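Local coordinates for beta-glucoside kinase (PDB 4HTL), which catalyses the ATP-dependent phosphorylation of cellobiose to cellobiose-6'-phosphate and may also regulate transcription of the cellobiose-PTS operon, at residues A[42-45]-A[46-49]; A[259-262]-A[263-266]; A[169-173]-A[174-178]; A[20-23]-A[24-28]. All coordinates share one frame; numbering follows the deposited sequence. Where two conformers were deposited one is given.

Contact 1 (A[42-45]-A[46-49]); sequences QILA and EMKV
Gln42 O takes the backbone N-H of Glu46 at 2.9 Å (N to O), and the bond is almost straight, with 173° at the hydrogen. Glu46 CG rests against the same oxygen. Its chi1 of -61° sets CG beside the backbone N, and a bend at chi2 then carries the carboxylate back to Gln42. In the conformer given, Gln42 NE2 donates to Glu46 OE2 at 3.3 Å, a long bond that the second deposited conformer may not share. Glu46 OE2 lies in the plane of the Gln42 amide, and NE2 meets it on the anti side, well out of the carboxylate plane. The two flat groups are turned 63° from each other. The i to i+4 ladder continues from Met47 N to Ile43 O (2.9 Å) and from Val49 N to Ala45 O (3.0 Å). These bonds belong to the amphipathic helix 40-52, which packs on the sheet that carries the ATP-binding residues assigned by similarity. On the buried side Ile43 and selenomethionine Met47 run next to each other, and Ile43 CG2 touches Met47 CE at 3.8 Å. Both reach Ile11 of strand 6-11. Leu44 CD2 meets Met47 SE more loosely, at 4.2 Å, while Leu44 also packs on Leu89 and Trp92 of helix 89-97. Lys48 bends away at chi3 and chi4, and its NZ forms a salt bridge with Glu96 of that helix.

Contact 2 (A[259-262]-A[263-266]); sequences HHME and SFGL
Met261 O and Gly265 N are joined by a backbone bond of 2.8 Å, and the same oxygen accepts Phe264 N, also at 2.8 Å. The two donors come differently: Gly265 N lies nearly on the line of the carbonyl bond, whereas Phe264 N stands 58° out of the carbonyl plane. One residue earlier, Ser263 N donates to His260 O at 3.3 Å. Water 1 also bonds His260 O, donating to it at 2.6 Å, and reaches Ser263 OG. The apolar contacts belong mostly to selenomethionine Met261. Its chain is bent at chi2 (-63°) and chi3 (-69°), which folds SE back to Phe264 CB at 3.9 Å and turns CE to Leu266 CD2, also at 3.9 Å. In the Met-aromatic contact SE lies 5.2 Å from the centroid of the Phe264 ring and obliquely to it. The ring itself presents an edge to His260 O, which lies near its plane. Helix 253-261 here gives way to the loop before strand 270-273. In the conformer given, His260 NE2 bonds Thr223 of helix 212-236, and Phe264 packs on Pro164 of the second subunit. Two backbone donors on Met261 O, and a water beside the backbone donor on His260 O, thus satisfy carbonyls at the turn, while the folded selenomethionine gives the departing chain an apolar seat.

Contact 3 (A[169-173]-A[174-178]); sequences PGKYT and LNETT
The short helix 174-177 begins right after Thr173, its N-cap residue, and a 3-10 segment, 169-171, leads into it. Thr173 O is the hub of the turn. It accepts Glu176 N at 2.9 Å, with the donor standing 47° out of the carbonyl plane, and it takes a weak bond from Thr177 N. Thr177 OG1 lies 3.2 Å from Thr173 O, but whether its proton goes there is uncertain, because this hydroxyl also meets Thr178 OG1 and Ser161 OG. Thr173 OG1 faces back along the chain. A chi1 of 72° places it between the backbone N and the carbonyl carbon, where it donates to Gly170 O at 2.7 Å. Gly170 O receives Thr173 N as well. Water 3 donates to Thr173 OG1 and accepts from Asn175 ND2. Glu176 extends beyond CG and lies against the Gly170 peptide, with CD 3.2 Å from Gly170 O. Its OE1 comes to 3.6 Å from Lys171 CG, and OE2 makes a salt bridge with Arg168. Lys171 O and Glu176 O are linked by water 2, which donates to both. Across the dimer, Thr173 packs on Tyr230 of the second subunit. Two donors from Thr173 thus satisfy Gly170 O. With Glu176 OE2 and Gly170 O both acceptors 3.3 Å apart, the arginine probably offsets the negative charge laid against that carbonyl.

Contact 4 (A[20-23]-A[24-28]); sequences VVLP and HGEII
Val21 and Ile27 run alongside each other off the same face of the hairpin, with Val21 CG2 3.9 Å from Ile27 CG1. Val21 also packs on Val286 and Ile27 on Leu283, both of helix 280-293. Leu22 and Ile28 form a second apolar patch. The Leu22 side chain runs across that of Ile28, and Leu22 CD1 touches Ile28 CG2 at 3.7 Å. Val20 CG1 adds to it, 3.8 Å from Ile28 CG1; the chi1 of 67° in Ile28 turns CG1 to the valine and leaves CG2 for the leucine. Backbone bonds hold the two arms. Ile28 N donates to Val20 O at 2.8 Å, and Leu22 N to Glu26 O at 2.9 Å and 176°. At the outer end, the edge of the His24 ring meets Leu22 CB. In the conformer given, His24 NE2 donates to the anti lone pair of Glu26 OE1 at 3.1 Å, nearly in the ring plane. Gly25 N closes the turn on Leu22 O. This is a beta hairpin with a type I turn at Leu22-Gly25 and Val21-Ile27 as a non-hydrogen-bonded pair, joining strands 15-21 and 27-34 of the sheet bearing the predicted ATP-binding residues of the actin-like ATPase fold.

Overall arrangement
Contacts 1 and 4 belong to the same part of the fold. Strand 27-34 leads from the hairpin of contact 4 to the helix of contact 1, and their centres are about 21 Å apart. Each combines a buried apolar side with a polar outer edge. Contacts 2 and 3 both touch the second subunit and helix 212-236, with centres about 22 Å apart. Contact 2 is a surface contact, whereas the other three are partly buried. Regular backbone hydrogen bonding runs through contacts 1 and 4. Contacts 2 and 3 are turns at helix ends, where single carbonyls take several donors and waters bridge the chain.

Contact 1 (A[42-45]-A[46-49])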
loop_
_atom_site.group_PDB
_atom_site.type_symbol
_atom_site.label_atom_id
_atom_site.label_comp_id
_atom_site.label_asym_id
_atom_site.label_seq_id
_atom_site.Cartn_x
_atom_site.Cartn_y
_atom_site.Cartn_z
ATOM N N GLN A 42 7.597 -10.404 32.283
ATOM C CA GLN A 42 8.603 -11.440 32.116
ATOM C C GLN A 42 9.654 -10.972 31.111
ATOM O O GLN A 42 10.835 -11.160 31.317
ATOM C CB GLN A 42 7.954 -12.737 31.641
ATOM C CG GLN A 42 8.879 -13.942 31.689
ATOM C CD GLN A 42 9.380 -14.239 33.095
ATOM O OE1 GLN A 42 8.673 -14.021 34.077
ATOM N NE2 GLN A 42 10.608 -14.725 33.190
ATOM N N ILE A 43 9.211 -10.326 30.024
ATOM C CA ILE A 43 10.167 -9.844 29.041
ATOM C C ILE A 43 11.123 -8.826 29.658
ATOM O O ILE A 43 12.345 -8.885 29.411
ATOM C CB ILE A 43 9.483 -9.237 27.771
ATOM C CG1 ILE A 43 8.770 -10.342 26.969
ATOM C CG2 ILE A 43 10.481 -8.448 26.927
ATOM C CD1 ILE A 43 7.716 -9.836 26.021
ATOM N N LEU A 44 10.592 -7.907 30.473
ATOM C CA LEU A 44 11.440 -6.906 31.091
ATOM C C LEU A 44 12.431 -7.564 32.046
ATOM O O LEU A 44 13.605 -7.132 32.163
ATOM C CB LEU A 44 10.607 -5.859 31.796
ATOM C CG LEU A 44 9.712 -5.003 30.885
ATOM C CD1 LEU A 44 8.783 -4.182 31.751
ATOM C CD2 LEU A 44 10.571 -4.121 29.992
ATOM N N ALA A 45 11.976 -8.615 32.712
ATOM C CA ALA A 45 12.826 -9.347 33.676
ATOM C C ALA A 45 13.986 -10.044 32.940
ATOM O O ALA A 45 15.161 -9.902 33.314
ATOM C CB ALA A 45 11.985 -10.342 34.423
ATOM N N GLU A 46 13.651 -10.739 31.853
ATOM C CA GLU A 46 14.667 -11.379 31.008
ATOM C C GLU A 46 15.667 -10.357 30.467
ATOM O O GLU A 46 16.882 -10.616 30.428
ATOM C CB GLU A 46 14.029 -12.137 29.861
ATOM C CG GLU A 46 13.101 -13.280 30.206
ATOM C CD GLU A 46 13.790 -14.552 30.643
ATOM O OE1 GLU A 46 15.046 -14.669 30.489
ATOM O OE2 GLU A 46 13.029 -15.444 31.103
HETATM N N MSE A 47 15.187 -9.182 30.072
HETATM C CA MSE A 47 16.101 -8.129 29.628
HETATM C C MSE A 47 17.090 -7.706 30.706
HETATM O O MSE A 47 18.309 -7.595 30.449
HETATM C CB MSE A 47 15.319 -6.902 29.149
HETATM C CG MSE A 47 14.633 -7.138 27.851
HETATM SE SE MSE A 47 13.487 -5.680 27.336
HETATM C CE MSE A 47 13.229 -6.176 25.521
ATOM N N LYS A 48 16.564 -7.441 31.905
ATOM C CA LYS A 48 17.396 -7.032 33.031
ATOM C C LYS A 48 18.476 -8.061 33.324
ATOM O O LYS A 48 19.652 -7.711 33.557
ATOM C CB LYS A 48 16.540 -6.804 34.294
ATOM C CG LYS A 48 16.021 -5.405 34.401
ATOM C CD LYS A 48 15.286 -5.185 35.717
ATOM C CE LYS A 48 16.236 -4.797 36.831
ATOM N NZ LYS A 48 16.845 -3.452 36.603
ATOM N N VAL A 49 18.086 -9.331 33.296
ATOM C CA VAL A 49 19.024 -10.438 33.593
ATOM C C VAL A 49 20.109 -10.509 32.506
ATOM O O VAL A 49 21.303 -10.587 32.824
ATOM C CB VAL A 49 18.272 -11.790 33.760
ATOM C CG1 VAL A 49 19.234 -12.988 33.754
ATOM C CG2 VAL A 49 17.423 -11.775 35.034
#

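Contact 2 (A[259-262]-A[263-266])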
loop_
_atom_site.group_PDB
_atom_site.type_symbol
_atom_site.label_atom_id
_atom_site.label_comp_id
_atom_site.label_asym_id
_atom_site.label_seq_id
_atom_site.Cartn_x
_atom_site.Cartn_y
_atom_site.Cartn_z
ATOM N N HIS A 259 3.562 -20.718 -9.672
ATOM C CA HIS A 259 2.639 -21.518 -10.488
ATOM C C HIS A 259 1.217 -20.972 -10.348
ATOM O O HIS A 259 0.525 -20.614 -11.322
ATOM C CB HIS A 259 2.750 -22.980 -10.062
ATOM C CG HIS A 259 1.894 -23.922 -10.846
ATOM N ND1 HIS A 259 2.240 -24.391 -12.086
ATOM C CD2 HIS A 259 0.711 -24.548 -10.504
ATOM C CE1 HIS A 259 1.302 -25.272 -12.480
ATOM N NE2 HIS A 259 0.380 -25.376 -11.517
ATOM N N HIS A 260 0.775 -20.844 -9.114
ATOM C CA HIS A 260 -0.565 -20.316 -8.839
ATOM C C HIS A 260 -0.774 -18.916 -9.386
ATOM O O HIS A 260 -1.864 -18.559 -9.879
ATOM C CB HIS A 260 -0.811 -20.352 -7.334
ATOM C CG HIS A 260 -2.210 -20.670 -6.959
ATOM N ND1 HIS A 260 -2.698 -21.955 -6.936
ATOM C CD2 HIS A 260 -3.243 -19.844 -6.547
ATOM C CE1 HIS A 260 -3.981 -21.926 -6.546
ATOM N NE2 HIS A 260 -4.320 -20.636 -6.302
HETATM N N MSE A 261 0.276 -18.091 -9.291
HETATM C CA MSE A 261 0.262 -16.729 -9.804
HETATM C C MSE A 261 0.147 -16.611 -11.311
HETATM O O MSE A 261 -0.172 -15.547 -11.823
HETATM C CB MSE A 261 1.503 -15.941 -9.331
HETATM C CG MSE A 261 1.454 -15.439 -7.923
HETATM SE SE MSE A 261 0.071 -14.147 -7.523
HETATM C CE MSE A 261 0.632 -12.555 -8.508
ATOM N N GLU A 262 0.248 -17.708 -12.031
ATOM C CA GLU A 262 0.039 -17.664 -13.486
ATOM C C GLU A 262 -1.386 -17.226 -13.844
ATOM O O GLU A 262 -1.616 -16.672 -14.927
ATOM C CB GLU A 262 0.396 -19.024 -14.117
ATOM C CG GLU A 262 1.896 -19.301 -13.999
ATOM C CD GLU A 262 2.374 -20.522 -14.748
ATOM O OE1 GLU A 262 1.578 -21.170 -15.397
ATOM O OE2 GLU A 262 3.584 -20.853 -14.645
ATOM N N SER A 263 -2.326 -17.404 -12.896
ATOM C CA SER A 263 -3.713 -16.992 -13.102
ATOM C C SER A 263 -3.943 -15.512 -12.742
ATOM O O SER A 263 -5.045 -14.989 -12.965
ATOM C CB SER A 263 -4.648 -17.845 -12.305
ATOM O OG SER A 263 -4.613 -19.210 -12.668
ATOM N N PHE A 264 -2.898 -14.851 -12.227
ATOM C CA PHE A 264 -3.013 -13.502 -11.637
ATOM C C PHE A 264 -2.100 -12.514 -12.296
ATOM O O PHE A 264 -2.556 -11.417 -12.724
ATOM C CB PHE A 264 -2.812 -13.550 -10.107
ATOM C CG PHE A 264 -3.887 -14.321 -9.408
ATOM C CD1 PHE A 264 -5.025 -13.686 -8.982
ATOM C CD2 PHE A 264 -3.757 -15.691 -9.160
ATOM C CE1 PHE A 264 -6.040 -14.386 -8.357
ATOM C CE2 PHE A 264 -4.769 -16.382 -8.536
ATOM C CZ PHE A 264 -5.913 -15.733 -8.138
ATOM N N GLY A 265 -0.838 -12.894 -12.356
ATOM C CA GLY A 265 0.192 -12.161 -13.038
ATOM C C GLY A 265 1.121 -11.421 -12.089
ATOM O O GLY A 265 0.735 -10.442 -11.462
ATOM N N LEU A 266 2.351 -11.904 -11.972
ATOM C CA LEU A 266 3.350 -11.205 -11.181
ATOM C C LEU A 266 3.703 -9.809 -11.681
ATOM O O LEU A 266 4.230 -9.011 -10.911
ATOM C CB LEU A 266 4.623 -12.052 -11.012
ATOM C CG LEU A 266 4.518 -13.194 -9.984
ATOM C CD1 LEU A 266 5.610 -14.221 -10.205
ATOM C CD2 LEU A 266 4.509 -12.627 -8.549
HETATM O O HOH W 1 -3.762 -20.335 -10.345
#

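Contact 3 (A[169-173]-A[174-178])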
loop_
_atom_site.group_PDB
_atom_site.type_symbol
_atom_site.label_atom_id
_atom_site.label_comp_id
_atom_site.label_asym_id
_atom_site.label_seq_id
_atom_site.Cartn_x
_atom_site.Cartn_y
_atom_site.Cartn_z
ATOM N N PRO A 169 -15.001 -7.631 10.768
ATOM C CA PRO A 169 -14.258 -7.597 9.521
ATOM C C PRO A 169 -13.011 -8.464 9.503
ATOM O O PRO A 169 -12.666 -8.998 8.438
ATOM C CB PRO A 169 -13.918 -6.117 9.334
ATOM C CG PRO A 169 -14.276 -5.459 10.603
ATOM C CD PRO A 169 -15.292 -6.283 11.279
ATOM N N GLY A 170 -12.373 -8.636 10.650
ATOM C CA GLY A 170 -11.154 -9.417 10.740
ATOM C C GLY A 170 -11.329 -10.817 10.205
ATOM O O GLY A 170 -10.369 -11.404 9.677
ATOM N N LYS A 171 -12.555 -11.353 10.301
ATOM C CA LYS A 171 -12.819 -12.720 9.888
ATOM C C LYS A 171 -12.624 -12.922 8.372
ATOM O O LYS A 171 -12.501 -14.037 7.917
ATOM C CB LYS A 171 -14.189 -13.137 10.328
ATOM C CG LYS A 171 -14.251 -13.428 11.840
ATOM C CD LYS A 171 -15.583 -13.987 12.315
ATOM C CE LYS A 171 -15.510 -14.621 13.688
ATOM N NZ LYS A 171 -16.833 -15.239 14.104
ATOM N N TYR A 172 -12.651 -11.817 7.616
ATOM C CA TYR A 172 -12.556 -11.832 6.158
ATOM C C TYR A 172 -11.183 -11.363 5.640
ATOM O O TYR A 172 -10.971 -11.161 4.391
ATOM C CB TYR A 172 -13.677 -10.995 5.567
ATOM C CG TYR A 172 -15.002 -11.381 6.101
ATOM C CD1 TYR A 172 -15.659 -12.514 5.653
ATOM C CD2 TYR A 172 -15.577 -10.665 7.174
ATOM C CE1 TYR A 172 -16.888 -12.864 6.167
ATOM C CE2 TYR A 172 -16.796 -11.055 7.710
ATOM C CZ TYR A 172 -17.421 -12.183 7.232
ATOM O OH TYR A 172 -18.688 -12.548 7.724
ATOM N N THR A 173 -10.250 -11.260 6.570
ATOM C CA THR A 173 -8.879 -10.790 6.298
ATOM C C THR A 173 -7.879 -11.932 6.289
ATOM O O THR A 173 -8.115 -12.996 6.879
ATOM C CB THR A 173 -8.429 -9.693 7.279
ATOM O OG1 THR A 173 -8.198 -10.258 8.582
ATOM C CG2 THR A 173 -9.413 -8.569 7.325
ATOM N N LEU A 174 -6.753 -11.714 5.614
ATOM C CA LEU A 174 -5.671 -12.733 5.490
ATOM C C LEU A 174 -5.286 -13.299 6.848
ATOM O O LEU A 174 -5.080 -14.517 6.964
ATOM C CB LEU A 174 -4.444 -12.165 4.798
ATOM C CG LEU A 174 -4.591 -11.814 3.298
ATOM C CD1 LEU A 174 -3.400 -10.977 2.804
ATOM C CD2 LEU A 174 -4.812 -13.082 2.427
ATOM N N ASN A 175 -5.225 -12.439 7.878
ATOM C CA ASN A 175 -4.890 -12.899 9.246
ATOM C C ASN A 175 -5.733 -14.066 9.710
ATOM O O ASN A 175 -5.267 -14.870 10.538
ATOM C CB ASN A 175 -5.049 -11.767 10.249
ATOM C CG ASN A 175 -3.825 -10.860 10.328
ATOM O OD1 ASN A 175 -2.705 -11.330 10.191
ATOM N ND2 ASN A 175 -4.028 -9.568 10.634
ATOM N N GLU A 176 -7.001 -14.046 9.322
ATOM C CA GLU A 176 -7.945 -15.066 9.710
ATOM C C GLU A 176 -8.383 -16.059 8.654
ATOM O O GLU A 176 -9.168 -16.972 8.964
ATOM C CB GLU A 176 -9.158 -14.416 10.417
ATOM C CG GLU A 176 -8.712 -13.511 11.554
ATOM C CD GLU A 176 -9.828 -12.991 12.457
ATOM O OE1 GLU A 176 -10.772 -13.756 12.725
ATOM O OE2 GLU A 176 -9.711 -11.813 12.925
ATOM N N THR A 177 -7.912 -15.910 7.411
ATOM C CA THR A 177 -8.262 -16.849 6.329
ATOM C C THR A 177 -7.087 -17.573 5.710
ATOM O O THR A 177 -7.285 -18.591 5.049
ATOM C CB THR A 177 -8.945 -16.086 5.147
ATOM O OG1 THR A 177 -8.037 -15.166 4.539
ATOM C CG2 THR A 177 -10.180 -15.317 5.667
ATOM N N THR A 178 -5.887 -16.998 5.835
ATOM C CA THR A 178 -4.752 -17.392 5.023
ATOM C C THR A 178 -3.433 -17.459 5.816
ATOM O O THR A 178 -2.542 -16.616 5.653
ATOM C CB THR A 178 -4.649 -16.482 3.796
ATOM O OG1 THR A 178 -5.949 -16.331 3.193
ATOM C CG2 THR A 178 -3.630 -16.951 2.781
HETATM O O HOH W 2 -12.010 -16.518 8.918
HETATM O O HOH W 3 -6.987 -8.873 10.561
#

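Contact 4 (A[20-23]-A[24-28])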
loop_
_atom_site.group_PDB
_atom_site.type_symbol
_atom_site.label_atom_id
_atom_site.label_comp_id
_atom_site.label_asym_id
_atom_site.label_seq_id
_atom_site.Cartn_x
_atom_site.Cartn_y
_atom_site.Cartn_z
ATOM N N VAL A 20 24.498 -10.150 21.741
ATOM C CA VAL A 20 25.458 -9.054 21.753
ATOM C C VAL A 20 25.984 -9.014 20.323
ATOM O O VAL A 20 26.440 -10.032 19.774
ATOM C CB VAL A 20 26.593 -9.268 22.763
ATOM C CG1 VAL A 20 27.676 -8.177 22.604
ATOM C CG2 VAL A 20 26.028 -9.349 24.191
ATOM N N VAL A 21 25.855 -7.841 19.719
ATOM C CA VAL A 21 26.059 -7.666 18.299
ATOM C C VAL A 21 27.071 -6.542 18.100
ATOM O O VAL A 21 27.011 -5.466 18.752
ATOM C CB VAL A 21 24.729 -7.343 17.582
ATOM C CG1 VAL A 21 24.878 -7.425 16.053
ATOM C CG2 VAL A 21 23.614 -8.260 18.088
ATOM N N LEU A 22 28.000 -6.787 17.197
ATOM C CA LEU A 22 28.979 -5.787 16.818
ATOM C C LEU A 22 28.364 -4.963 15.675
ATOM O O LEU A 22 27.457 -5.435 14.983
ATOM C CB LEU A 22 30.287 -6.460 16.379
ATOM C CG LEU A 22 30.967 -7.381 17.406
ATOM C CD1 LEU A 22 32.271 -7.970 16.845
ATOM C CD2 LEU A 22 31.249 -6.624 18.708
ATOM N N PRO A 23 28.864 -3.735 15.469
ATOM C CA PRO A 23 28.229 -2.853 14.494
ATOM C C PRO A 23 28.163 -3.346 13.041
ATOM O O PRO A 23 27.403 -2.749 12.282
ATOM C CB PRO A 23 29.038 -1.554 14.604
ATOM C CG PRO A 23 29.636 -1.600 15.970
ATOM C CD PRO A 23 29.961 -3.044 16.185
ATOM N N HIS A 24 28.901 -4.418 12.687
ATOM C CA HIS A 24 28.890 -5.012 11.334
ATOM C C HIS A 24 28.007 -6.249 11.207
ATOM O O HIS A 24 27.951 -6.893 10.141
ATOM C CB HIS A 24 30.321 -5.284 10.865
ATOM C CG HIS A 24 30.983 -6.500 11.493
ATOM N ND1 HIS A 24 31.383 -7.557 10.759
ATOM C CD2 HIS A 24 31.368 -6.770 12.817
ATOM C CE1 HIS A 24 31.975 -8.466 11.565
ATOM N NE2 HIS A 24 31.960 -7.986 12.824
ATOM N N GLY A 25 27.310 -6.595 12.292
ATOM C CA GLY A 25 26.274 -7.645 12.279
ATOM C C GLY A 25 26.753 -9.002 12.767
ATOM O O GLY A 25 25.988 -9.996 12.743
ATOM N N GLU A 26 28.027 -9.065 13.176
ATOM C CA GLU A 26 28.555 -10.262 13.830
ATOM C C GLU A 26 27.911 -10.346 15.223
ATOM O O GLU A 26 27.989 -9.407 16.040
ATOM C CB GLU A 26 30.077 -10.246 13.935
ATOM C CG GLU A 26 30.600 -11.519 14.599
ATOM C CD GLU A 26 32.091 -11.539 14.750
ATOM O OE1 GLU A 26 32.776 -10.601 14.262
ATOM O OE2 GLU A 26 32.571 -12.501 15.387
ATOM N N ILE A 27 27.233 -11.459 15.470
ATOM C CA ILE A 27 26.554 -11.696 16.740
ATOM C C ILE A 27 27.437 -12.613 17.566
ATOM O O ILE A 27 27.557 -13.803 17.253
ATOM C CB ILE A 27 25.167 -12.328 16.509
ATOM C CG1 ILE A 27 24.293 -11.344 15.756
ATOM C CG2 ILE A 27 24.495 -12.667 17.833
ATOM C CD1 ILE A 27 22.934 -11.897 15.380
ATOM N N ILE A 28 28.050 -12.056 18.612
ATOM C CA ILE A 28 29.136 -12.730 19.328
ATOM C C ILE A 28 28.642 -13.526 20.521
ATOM O O ILE A 28 29.377 -14.372 21.032
ATOM C CB ILE A 28 30.284 -11.743 19.712
ATOM C CG1 ILE A 28 29.845 -10.712 20.736
ATOM C CG2 ILE A 28 30.826 -11.023 18.474
ATOM C CD1 ILE A 28 30.977 -9.903 21.340
#